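Local coordinates for protein alpha-glucosidase YIHQ (Escherichia coli, PDB 5AEG) that hydrolyses sulfoquinovosyl diacylglycerides and simple sulfoquinovosides such as sulfoquinovosyl glycerol, releasing sulfoquinovose for breakdown by sulfoglycolysis, at residues N474-L479 and F512-S517; L520-C525 and I555-R560; E106-N111 and E219-L224. One frame throughout, in Å; residues are numbered along the deposited sequence.

Contact 1. Residues N474-L479 and F512-S517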
loop_
_atom_site.group_PDB
_atom_site.type_symbol
_atom_site.label_atom_id
_atom_site.label_comp_id
_atom_site.label_asym_id
_atom_site.label_seq_id
_atom_site.Cartn_x
_atom_site.Cartn_y
_atom_site.Cartn_z
ATOM N N ASN A 474 -8.304 1.797 12.535
ATOM C CA ASN A 474 -8.972 2.138 13.761
ATOM C C ASN A 474 -8.059 1.853 14.954
ATOM O O ASN A 474 -7.275 0.896 14.921
ATOM C CB ASN A 474 -10.240 1.327 13.930
ATOM C CG ASN A 474 -11.391 1.744 12.937
ATOM O OD1 ASN A 474 -11.314 2.750 12.238
ATOM N ND2 ASN A 474 -12.417 0.919 12.862
ATOM N N VAL A 475 -8.314 2.548 16.060
ATOM C CA VAL A 475 -7.696 2.189 17.356
ATOM C C VAL A 475 -8.501 1.081 18.015
ATOM O O VAL A 475 -8.968 1.220 19.147
ATOM C CB VAL A 475 -7.493 3.447 18.244
ATOM C CG1 VAL A 475 -6.474 4.373 17.590
ATOM C CG2 VAL A 475 -8.780 4.191 18.603
ATOM N N ASP A 476 -8.679 -0.043 17.300
ATOM C CA ASP A 476 -9.516 -1.152 17.737
ATOM C C ASP A 476 -8.853 -2.426 17.383
ATOM O O ASP A 476 -7.711 -2.431 16.833
ATOM C CB ASP A 476 -11.007 -1.044 17.302
ATOM C CG ASP A 476 -11.285 -1.387 15.829
ATOM O OD1 ASP A 476 -10.437 -2.005 15.090
ATOM O OD2 ASP A 476 -12.412 -1.050 15.399
ATOM N N TRP A 477 -9.515 -3.506 17.760
ATOM C CA TRP A 477 -9.038 -4.872 17.552
ATOM C C TRP A 477 -9.800 -5.571 16.423
ATOM O O TRP A 477 -9.818 -6.836 16.329
ATOM C CB TRP A 477 -9.216 -5.671 18.864
ATOM C CG TRP A 477 -8.547 -5.043 20.108
ATOM C CD1 TRP A 477 -9.100 -4.174 21.004
ATOM C CD2 TRP A 477 -7.197 -5.298 20.585
ATOM N NE1 TRP A 477 -8.192 -3.860 21.973
ATOM C CE2 TRP A 477 -7.040 -4.568 21.782
ATOM C CE3 TRP A 477 -6.154 -6.129 20.144
ATOM C CZ2 TRP A 477 -5.854 -4.602 22.559
ATOM C CZ3 TRP A 477 -4.961 -6.158 20.888
ATOM C CH2 TRP A 477 -4.825 -5.402 22.111
ATOM N N SER A 478 -10.427 -4.816 15.541
ATOM C CA SER A 478 -11.262 -5.511 14.493
ATOM C C SER A 478 -10.371 -6.233 13.508
ATOM O O SER A 478 -9.209 -5.797 13.236
ATOM C CB SER A 478 -12.166 -4.529 13.774
ATOM O OG SER A 478 -11.414 -3.522 13.141
ATOM N N LEU A 479 -10.922 -7.239 12.859
ATOM C CA LEU A 479 -10.239 -7.899 11.760
ATOM C C LEU A 479 -10.097 -6.999 10.553
ATOM O O LEU A 479 -9.025 -6.962 9.926
ATOM C CB LEU A 479 -10.998 -9.165 11.356
ATOM C CG LEU A 479 -10.935 -10.322 12.334
ATOM C CD1 LEU A 479 -11.715 -11.537 11.815
ATOM C CD2 LEU A 479 -9.473 -10.709 12.481
ATOM N N PHE A 512 -16.141 8.052 17.006
ATOM C CA PHE A 512 -17.267 7.241 17.485
ATOM C C PHE A 512 -16.952 6.556 18.785
ATOM O O PHE A 512 -17.249 5.362 18.945
ATOM C CB PHE A 512 -17.714 6.206 16.401
ATOM C CG PHE A 512 -17.945 6.810 15.072
ATOM C CD1 PHE A 512 -18.897 7.822 14.917
ATOM C CD2 PHE A 512 -17.223 6.410 13.965
ATOM C CE1 PHE A 512 -19.104 8.435 13.684
ATOM C CE2 PHE A 512 -17.415 7.032 12.743
ATOM C CZ PHE A 512 -18.372 8.010 12.579
ATOM N N GLU A 513 -16.333 7.254 19.731
ATOM C CA GLU A 513 -15.994 6.547 20.961
ATOM C C GLU A 513 -14.938 5.384 20.873
ATOM O O GLU A 513 -14.765 4.637 21.840
ATOM C CB GLU A 513 -17.272 6.008 21.669
ATOM C CG GLU A 513 -18.356 7.089 21.927
ATOM C CD GLU A 513 -17.806 8.443 22.425
ATOM O OE1 GLU A 513 -16.993 8.494 23.386
ATOM O OE2 GLU A 513 -18.197 9.493 21.857
ATOM N N MET A 514 -14.259 5.207 19.733
ATOM C CA MET A 514 -13.092 4.354 19.752
ATOM C C MET A 514 -11.989 5.182 20.404
ATOM O O MET A 514 -11.804 6.334 20.064
ATOM C CB MET A 514 -12.665 3.983 18.322
ATOM C CG MET A 514 -13.581 3.038 17.665
ATOM S SD MET A 514 -13.069 2.546 15.979
ATOM C CE MET A 514 -12.864 4.086 15.127
ATOM N N LYS A 515 -11.240 4.604 21.339
ATOM C CA LYS A 515 -10.077 5.255 21.939
ATOM C C LYS A 515 -9.013 4.175 22.156
ATOM O O LYS A 515 -9.312 3.056 22.558
ATOM C CB LYS A 515 -10.491 5.789 23.293
ATOM C CG LYS A 515 -11.685 6.776 23.304
ATOM C CD LYS A 515 -11.907 7.201 24.780
ATOM C CE LYS A 515 -12.698 8.482 24.925
ATOM N NZ LYS A 515 -13.746 8.589 23.900
ATOM N N ARG A 516 -7.772 4.533 21.959
ATOM C CA ARG A 516 -6.657 3.579 22.018
ATOM C C ARG A 516 -6.302 3.243 23.451
ATOM O O ARG A 516 -5.949 4.140 24.197
ATOM C CB ARG A 516 -5.419 4.166 21.422
ATOM C CG ARG A 516 -4.328 3.126 21.192
ATOM C CD ARG A 516 -3.006 3.793 20.921
ATOM N NE ARG A 516 -2.927 4.504 19.607
ATOM C CZ ARG A 516 -2.462 5.691 19.420
ATOM N NH1 ARG A 516 -1.935 6.403 20.438
ATOM N NH2 ARG A 516 -2.397 6.177 18.199
ATOM N N SER A 517 -6.439 1.986 23.810
ATOM C CA SER A 517 -6.006 1.515 25.164
ATOM C C SER A 517 -4.468 1.373 25.223
ATOM O O SER A 517 -3.718 1.263 24.190
ATOM C CB SER A 517 -6.704 0.196 25.481
ATOM O OG SER A 517 -6.236 -0.829 24.628
HETATM O O HOH W 1 -8.324 0.584 21.983
HETATM O O HOH W 2 -11.392 1.272 20.433
HETATM O O HOH W 3 -8.653 -1.947 23.853
#
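Val475 and Arg516 bring two irregular loops together, their CA atoms 5.0 Å apart, with the chain directions of 474-477 and 514-517 differing by 58°. Val475 is the centre of an inverse gamma turn. Its CG2 lies over the backbone that joins Met514 to Arg516, 3.5 Å from Arg516 N, while CG1 and CB rest on Arg516 CB; the two side chains cross at about a right angle. Polar contact between the loops runs through water. One water donates to both Val475 O and Lys515 O, at 2.7 Å from the latter, and accepts from Ser517 N; another links Trp477 NE1, in the plane of the indole, to Ser517 OG, the N-cap of helix 518-528, hydrogen-bonded to Leu520 N. Met514 bends at chi3 (-54°), which brings CE 3.5 Å from Asn474 CG, with SD lying near CG and ND2 of the same amide. That amide is itself held: Asn474 ND2 donates to Asp476 OD2 at 3.2 Å, from above the carboxylate plane. The other oxygen, Asp476 OD1, takes both Ser478 N (2.8 Å, an Asx turn) and Ser478 OG from the same face, so two donors from one residue grip it. The Asn474 side chain is about 5 Å from a bound calcium ion, in a site made by Gln153, Gly154, Asp481 and Asp472, the inferred proton donor. Arg516 sends its guanidinium to the carbonyls of Gly506, Gly507, His537 and Trp546. Loop 474-479 follows TIM-barrel strand 468-469, loop 512-517 leads into helix 518-528, and helix 162-169 packs against Asn474 and Met514.

Contact 2. Residues L520-C525 and I555-R560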
loop_
_atom_site.group_PDB
_atom_site.type_symbol
_atom_site.label_atom_id
_atom_site.label_comp_id
_atom_site.label_asym_id
_atom_site.label_seq_id
_atom_site.Cartn_x
_atom_site.Cartn_y
_atom_site.Cartn_z
ATOM N N LEU A 520 -3.718 -2.007 23.628
ATOM C CA LEU A 520 -3.573 -1.935 22.125
ATOM C C LEU A 520 -2.231 -1.333 21.722
ATOM O O LEU A 520 -1.549 -1.873 20.852
ATOM C CB LEU A 520 -4.776 -1.217 21.506
ATOM C CG LEU A 520 -4.751 -1.184 19.972
ATOM C CD1 LEU A 520 -4.806 -2.626 19.443
ATOM C CD2 LEU A 520 -5.978 -0.377 19.481
ATOM N N LEU A 521 -1.806 -0.229 22.360
ATOM C CA LEU A 521 -0.564 0.356 22.057
ATOM C C LEU A 521 0.586 -0.643 22.238
ATOM O O LEU A 521 1.462 -0.721 21.413
ATOM C CB LEU A 521 -0.275 1.592 22.936
ATOM C CG LEU A 521 0.949 2.399 22.589
ATOM C CD1 LEU A 521 0.817 3.045 21.180
ATOM C CD2 LEU A 521 1.167 3.531 23.594
ATOM N N LEU A 522 0.612 -1.346 23.357
ATOM C CA LEU A 522 1.703 -2.262 23.685
ATOM C C LEU A 522 1.717 -3.491 22.794
ATOM O O LEU A 522 2.793 -3.883 22.331
ATOM C CB LEU A 522 1.656 -2.670 25.178
ATOM C CG LEU A 522 1.726 -1.488 26.167
ATOM C CD1 LEU A 522 2.058 -1.993 27.555
ATOM C CD2 LEU A 522 2.665 -0.388 25.828
ATOM N N ARG A 523 0.562 -4.053 22.493
ATOM C CA ARG A 523 0.504 -5.148 21.524
ATOM C C ARG A 523 0.951 -4.691 20.099
ATOM O O ARG A 523 1.579 -5.446 19.363
ATOM C CB ARG A 523 -0.892 -5.675 21.455
ATOM C CG ARG A 523 -1.258 -6.565 22.590
ATOM C CD ARG A 523 -0.515 -7.857 22.622
ATOM N NE ARG A 523 -1.236 -8.787 23.522
ATOM C CZ ARG A 523 -0.721 -9.908 24.039
ATOM N NH1 ARG A 523 0.503 -10.251 23.742
ATOM N NH2 ARG A 523 -1.462 -10.681 24.847
ATOM N N TRP A 524 0.622 -3.440 19.720
ATOM C CA TRP A 524 1.017 -2.947 18.438
ATOM C C TRP A 524 2.506 -2.697 18.388
ATOM O O TRP A 524 3.165 -2.946 17.369
ATOM C CB TRP A 524 0.242 -1.668 18.047
ATOM C CG TRP A 524 -0.069 -1.540 16.612
ATOM C CD1 TRP A 524 0.777 -1.534 15.567
ATOM C CD2 TRP A 524 -1.350 -1.263 16.086
ATOM N NE1 TRP A 524 0.106 -1.304 14.381
ATOM C CE2 TRP A 524 -1.208 -1.145 14.656
ATOM C CE3 TRP A 524 -2.585 -1.104 16.668
ATOM C CZ2 TRP A 524 -2.263 -0.892 13.817
ATOM C CZ3 TRP A 524 -3.696 -0.873 15.812
ATOM C CH2 TRP A 524 -3.506 -0.780 14.405
ATOM N N CYS A 525 3.068 -2.236 19.523
ATOM C CA CYS A 525 4.497 -2.066 19.623
ATOM C C CYS A 525 5.181 -3.428 19.431
ATOM O O CYS A 525 6.216 -3.507 18.796
ATOM C CB CYS A 525 4.876 -1.446 20.992
ATOM S SG CYS A 525 6.628 -1.002 21.061
ATOM N N ILE A 555 6.537 3.252 28.877
ATOM C CA ILE A 555 7.852 3.682 28.457
ATOM C C ILE A 555 8.856 2.496 28.521
ATOM O O ILE A 555 9.651 2.289 27.588
ATOM C CB ILE A 555 8.376 4.910 29.322
ATOM C CG1 ILE A 555 7.524 6.176 29.004
ATOM C CG2 ILE A 555 9.805 5.215 28.984
ATOM C CD1 ILE A 555 7.620 7.277 30.036
ATOM N N ALA A 556 8.826 1.722 29.621
ATOM C CA ALA A 556 9.770 0.608 29.722
ATOM C C ALA A 556 9.478 -0.450 28.614
ATOM O O ALA A 556 10.350 -1.207 28.179
ATOM C CB ALA A 556 9.662 -0.063 31.097
ATOM N N HIS A 557 8.185 -0.588 28.289
ATOM C CA HIS A 557 7.783 -1.474 27.191
ATOM C C HIS A 557 8.390 -1.064 25.871
ATOM O O HIS A 557 9.015 -1.910 25.189
ATOM C CB HIS A 557 6.253 -1.639 27.092
ATOM C CG HIS A 557 5.854 -2.656 26.095
ATOM N ND1 HIS A 557 5.940 -4.007 26.347
ATOM C CD2 HIS A 557 5.530 -2.538 24.781
ATOM C CE1 HIS A 557 5.583 -4.666 25.258
ATOM N NE2 HIS A 557 5.357 -3.803 24.306
ATOM N N PHE A 558 8.278 0.216 25.492
ATOM C CA PHE A 558 9.009 0.770 24.358
ATOM C C PHE A 558 10.539 0.552 24.471
ATOM O O PHE A 558 11.219 0.262 23.445
ATOM C CB PHE A 558 8.606 2.263 24.163
ATOM C CG PHE A 558 7.327 2.433 23.373
ATOM C CD1 PHE A 558 6.063 2.273 23.954
ATOM C CD2 PHE A 558 7.425 2.594 22.001
ATOM C CE1 PHE A 558 4.916 2.385 23.185
ATOM C CE2 PHE A 558 6.297 2.704 21.243
ATOM C CZ PHE A 558 5.055 2.569 21.826
ATOM N N ALA A 559 11.101 0.744 25.682
ATOM C CA ALA A 559 12.556 0.500 25.872
ATOM C C ALA A 559 12.892 -0.993 25.475
ATOM O O ALA A 559 13.759 -1.214 24.668
ATOM C CB ALA A 559 13.035 0.841 27.296
ATOM N N ARG A 560 12.116 -1.936 25.959
ATOM C CA ARG A 560 12.346 -3.365 25.688
ATOM C C ARG A 560 12.202 -3.691 24.213
ATOM O O ARG A 560 13.092 -4.279 23.617
ATOM C CB ARG A 560 11.400 -4.219 26.521
ATOM C CG ARG A 560 11.354 -5.749 26.185
ATOM C CD ARG A 560 10.132 -6.475 26.789
ATOM N NE ARG A 560 10.053 -7.866 26.328
ATOM C CZ ARG A 560 10.891 -8.844 26.704
ATOM N NH1 ARG A 560 11.822 -8.632 27.611
ATOM N NH2 ARG A 560 10.796 -10.062 26.188
#
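His557 reaches across to Leu522, and its side chain can be followed outward from the helix. His557 CB meets Leu522 CD2 at 4.0 Å. CG, anti to the backbone N (chi1 -173°), touches both methyls of Leu522, and His557 CD2 lies 3.7 Å from Leu522 CD2. Leu522 CB sits over one face of the imidazole in a CH-pi contact, while Cys525 CB comes to the ring edge, in its plane. At the tip, His557 NE2 gives a weak, bent hydrogen bond (3.2 Å, 127°) to Leu522 O, and another weak one to Asp526. Helices 518-528 and 552-567 are outer helices of the (beta/alpha)8 barrel, packed side by side with their axes 10.3 Å apart and only 6° from parallel. An alanine in place of His557 would probably open a gap beside Leu522 and Cys525 and leave Leu522 O without this side-chain donor. Next along the helix, Phe558 takes Cys525 SG over one face, 3.8 Å from the ring centroid: a sulfur-aromatic contact. Leu521 CD2 approaches the same ring at its edge, 3.9 Å from Phe558 CE1. Met275 of helix 265-277 and Thr536 of strand 534-536 also touch Phe558.

Contact 3. Residues E106-N111 and E219-L224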
loop_
_atom_site.group_PDB
_atom_site.type_symbol
_atom_site.label_atom_id
_atom_site.label_comp_id
_atom_site.label_asym_id
_atom_site.label_seq_id
_atom_site.Cartn_x
_atom_site.Cartn_y
_atom_site.Cartn_z
ATOM N N GLU A 106 -2.945 -7.453 -26.362
ATOM C CA GLU A 106 -3.299 -6.069 -26.658
ATOM C C GLU A 106 -4.681 -6.066 -27.291
ATOM O O GLU A 106 -4.848 -6.508 -28.448
ATOM C CB GLU A 106 -2.293 -5.433 -27.612
ATOM C CG GLU A 106 -0.938 -5.142 -27.024
ATOM C CD GLU A 106 0.081 -4.881 -28.125
ATOM O OE1 GLU A 106 0.314 -5.801 -28.939
ATOM O OE2 GLU A 106 0.605 -3.770 -28.191
ATOM N N LEU A 107 -5.657 -5.500 -26.575
ATOM C CA LEU A 107 -7.042 -5.522 -26.999
ATOM C C LEU A 107 -7.422 -4.129 -27.436
ATOM O O LEU A 107 -7.171 -3.160 -26.715
ATOM C CB LEU A 107 -7.892 -5.909 -25.827
ATOM C CG LEU A 107 -8.850 -7.018 -25.957
ATOM C CD1 LEU A 107 -9.383 -7.329 -24.546
ATOM C CD2 LEU A 107 -9.925 -6.604 -26.940
ATOM N N GLN A 108 -8.066 -4.001 -28.603
ATOM C CA GLN A 108 -8.593 -2.715 -29.024
ATOM C C GLN A 108 -10.012 -2.849 -29.611
ATOM O O GLN A 108 -10.201 -3.577 -30.565
ATOM C CB GLN A 108 -7.592 -2.062 -29.994
ATOM C CG GLN A 108 -8.016 -0.717 -30.609
ATOM C CD GLN A 108 -8.240 0.393 -29.558
ATOM O OE1 GLN A 108 -7.294 0.905 -28.953
ATOM N NE2 GLN A 108 -9.515 0.739 -29.299
ATOM N N ASN A 109 -11.006 -2.183 -29.011
ATOM C CA ASN A 109 -12.370 -2.271 -29.455
ATOM C C ASN A 109 -12.457 -1.442 -30.775
ATOM O O ASN A 109 -11.665 -0.506 -30.971
ATOM C CB ASN A 109 -13.357 -1.734 -28.442
ATOM C CG ASN A 109 -13.521 -2.653 -27.250
ATOM O OD1 ASN A 109 -12.988 -3.752 -27.234
ATOM N ND2 ASN A 109 -14.287 -2.195 -26.234
ATOM N N ASP A 110 -13.408 -1.822 -31.612
ATOM C CA ASP A 110 -13.691 -1.142 -32.908
ATOM C C ASP A 110 -13.739 0.335 -32.833
ATOM O O ASP A 110 -13.147 1.028 -33.593
ATOM C CB ASP A 110 -15.023 -1.679 -33.520
ATOM C CG ASP A 110 -16.269 -1.668 -32.527
ATOM O OD1 ASP A 110 -16.144 -1.234 -31.300
ATOM O OD2 ASP A 110 -17.405 -2.175 -32.914
ATOM N N ASN A 111 -14.449 0.873 -31.875
ATOM C CA ASN A 111 -14.358 2.324 -31.667
ATOM C C ASN A 111 -14.412 2.713 -30.190
ATOM O O ASN A 111 -14.919 1.902 -29.316
ATOM C CB ASN A 111 -15.469 2.991 -32.464
ATOM C CG ASN A 111 -16.843 2.598 -31.984
ATOM O OD1 ASN A 111 -17.316 3.053 -30.936
ATOM N ND2 ASN A 111 -17.494 1.755 -32.724
ATOM N N GLU A 219 -12.735 0.894 -20.308
ATOM C CA GLU A 219 -11.985 1.522 -21.378
ATOM C C GLU A 219 -12.245 0.698 -22.661
ATOM O O GLU A 219 -12.805 -0.390 -22.606
ATOM C CB GLU A 219 -10.493 1.592 -21.090
ATOM C CG GLU A 219 -9.790 2.770 -21.730
ATOM C CD GLU A 219 -8.456 3.130 -21.132
ATOM O OE1 GLU A 219 -8.064 2.681 -20.002
ATOM O OE2 GLU A 219 -7.757 3.902 -21.821
ATOM N N ASP A 220 -11.934 1.318 -23.793
ATOM C CA ASP A 220 -12.025 0.699 -25.101
ATOM C C ASP A 220 -10.827 -0.037 -25.542
ATOM O O ASP A 220 -10.839 -0.649 -26.642
ATOM C CB ASP A 220 -12.295 1.840 -26.121
ATOM C CG ASP A 220 -11.102 2.792 -26.225
ATOM O OD1 ASP A 220 -10.799 3.483 -25.237
ATOM O OD2 ASP A 220 -10.370 2.762 -27.221
ATOM N N LYS A 221 -9.762 -0.065 -24.726
ATOM C CA LYS A 221 -8.581 -0.818 -25.051
ATOM C C LYS A 221 -8.010 -1.391 -23.775
ATOM O O LYS A 221 -8.296 -0.894 -22.673
ATOM C CB LYS A 221 -7.563 0.093 -25.715
ATOM C CG LYS A 221 -6.860 1.126 -24.817
ATOM C CD LYS A 221 -6.233 2.304 -25.589
ATOM C CE LYS A 221 -4.813 2.680 -25.161
ATOM N NZ LYS A 221 -4.605 3.146 -23.755
ATOM N N ALA A 222 -7.225 -2.439 -23.911
ATOM C CA ALA A 222 -6.517 -3.011 -22.757
ATOM C C ALA A 222 -5.216 -3.630 -23.160
ATOM O O ALA A 222 -5.129 -4.270 -24.219
ATOM C CB ALA A 222 -7.392 -4.032 -22.128
ATOM N N THR A 223 -4.214 -3.506 -22.302
ATOM C CA THR A 223 -2.945 -4.182 -22.494
ATOM C C THR A 223 -2.605 -4.964 -21.234
ATOM O O THR A 223 -2.516 -4.339 -20.147
ATOM C CB THR A 223 -1.856 -3.156 -22.703
ATOM O OG1 THR A 223 -2.151 -2.396 -23.904
ATOM C CG2 THR A 223 -0.535 -3.847 -22.841
ATOM N N LEU A 224 -2.426 -6.269 -21.388
ATOM C CA LEU A 224 -2.113 -7.173 -20.280
ATOM C C LEU A 224 -0.782 -7.889 -20.558
ATOM O O LEU A 224 -0.535 -8.318 -21.681
ATOM C CB LEU A 224 -3.185 -8.253 -20.151
ATOM C CG LEU A 224 -4.631 -7.817 -20.043
ATOM C CD1 LEU A 224 -5.247 -7.582 -21.438
ATOM C CD2 LEU A 224 -5.439 -8.819 -19.230
HETATM O O HOH W 4 -4.340 -2.532 -26.468
#
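Gln108 NE2 binds two acceptors at once: Asp220 OD2 across the strands and Asn109 O on its own, each 3.0 Å away. Both acceptors lie in the amide plane and both bonds are nearly straight, so the amide is fixed in its rotation. Chi2 of 61° turns CD back over the neighbouring strand, and Gln108 OE1 then lies 3.3 Å from Lys221 CB. The Gln108 and Asp220 side chains run side by side, with their planes 41° apart. Asp220 O, in turn, accepts Asn109 N at 2.8 Å.

Strands 103-109 and 221-228 are antiparallel neighbours in the N-terminal beta domain, and Leu107 with Ala222 makes the hydrogen-bonded pair. Leu107 N donates to Ala222 O at 2.7 Å, and Ala222 N returns a bond to Leu107 O. On either side of it, Glu106 with Thr223 and Gln108 with Lys221 are non-hydrogen-bonded pairs. Leu107 CB and Ala222 CB meet on the buried face, 4.2 Å apart, where Leu107 also packs on Leu39, Leu93 and Ile117. A water donates to Leu107 O on the opposite face.

Asn109 ND2 donates to His114 O, while its CB and CG lie against Asp220 O. Leu107 and Ala222 give an apolar patch on one face, while Glu106, Gln108, Lys221 and Thr223 carry polar groups to the other; Gln108, placed as a neutral donor, would probably steady the negative charge of Asp220 where the strand pairing ends.

How the contacts relate
Contact 3 comes first along the chain, closing before contact 1 opens, and contact 2 follows in turn. Contacts 1 and 2 both belong to the TIM-barrel domain, with centres about 17 Å apart. They touch directly: Leu520 CD2 packs 3.3 Å from Val475 C, and the Trp477 ring lies against Leu520 and Arg523. Helix 518-528 is the shared element, since the 512-517 loop runs straight into it. Contact 3 sits in the beta-rich N-terminal part, on the opposite side of the chain's centre, about 45 Å from contact 1 and 52 Å from contact 2, centre to centre. Contact 1 lies close to Asp472 and the calcium site, whereas contact 3 joins strands remote from both.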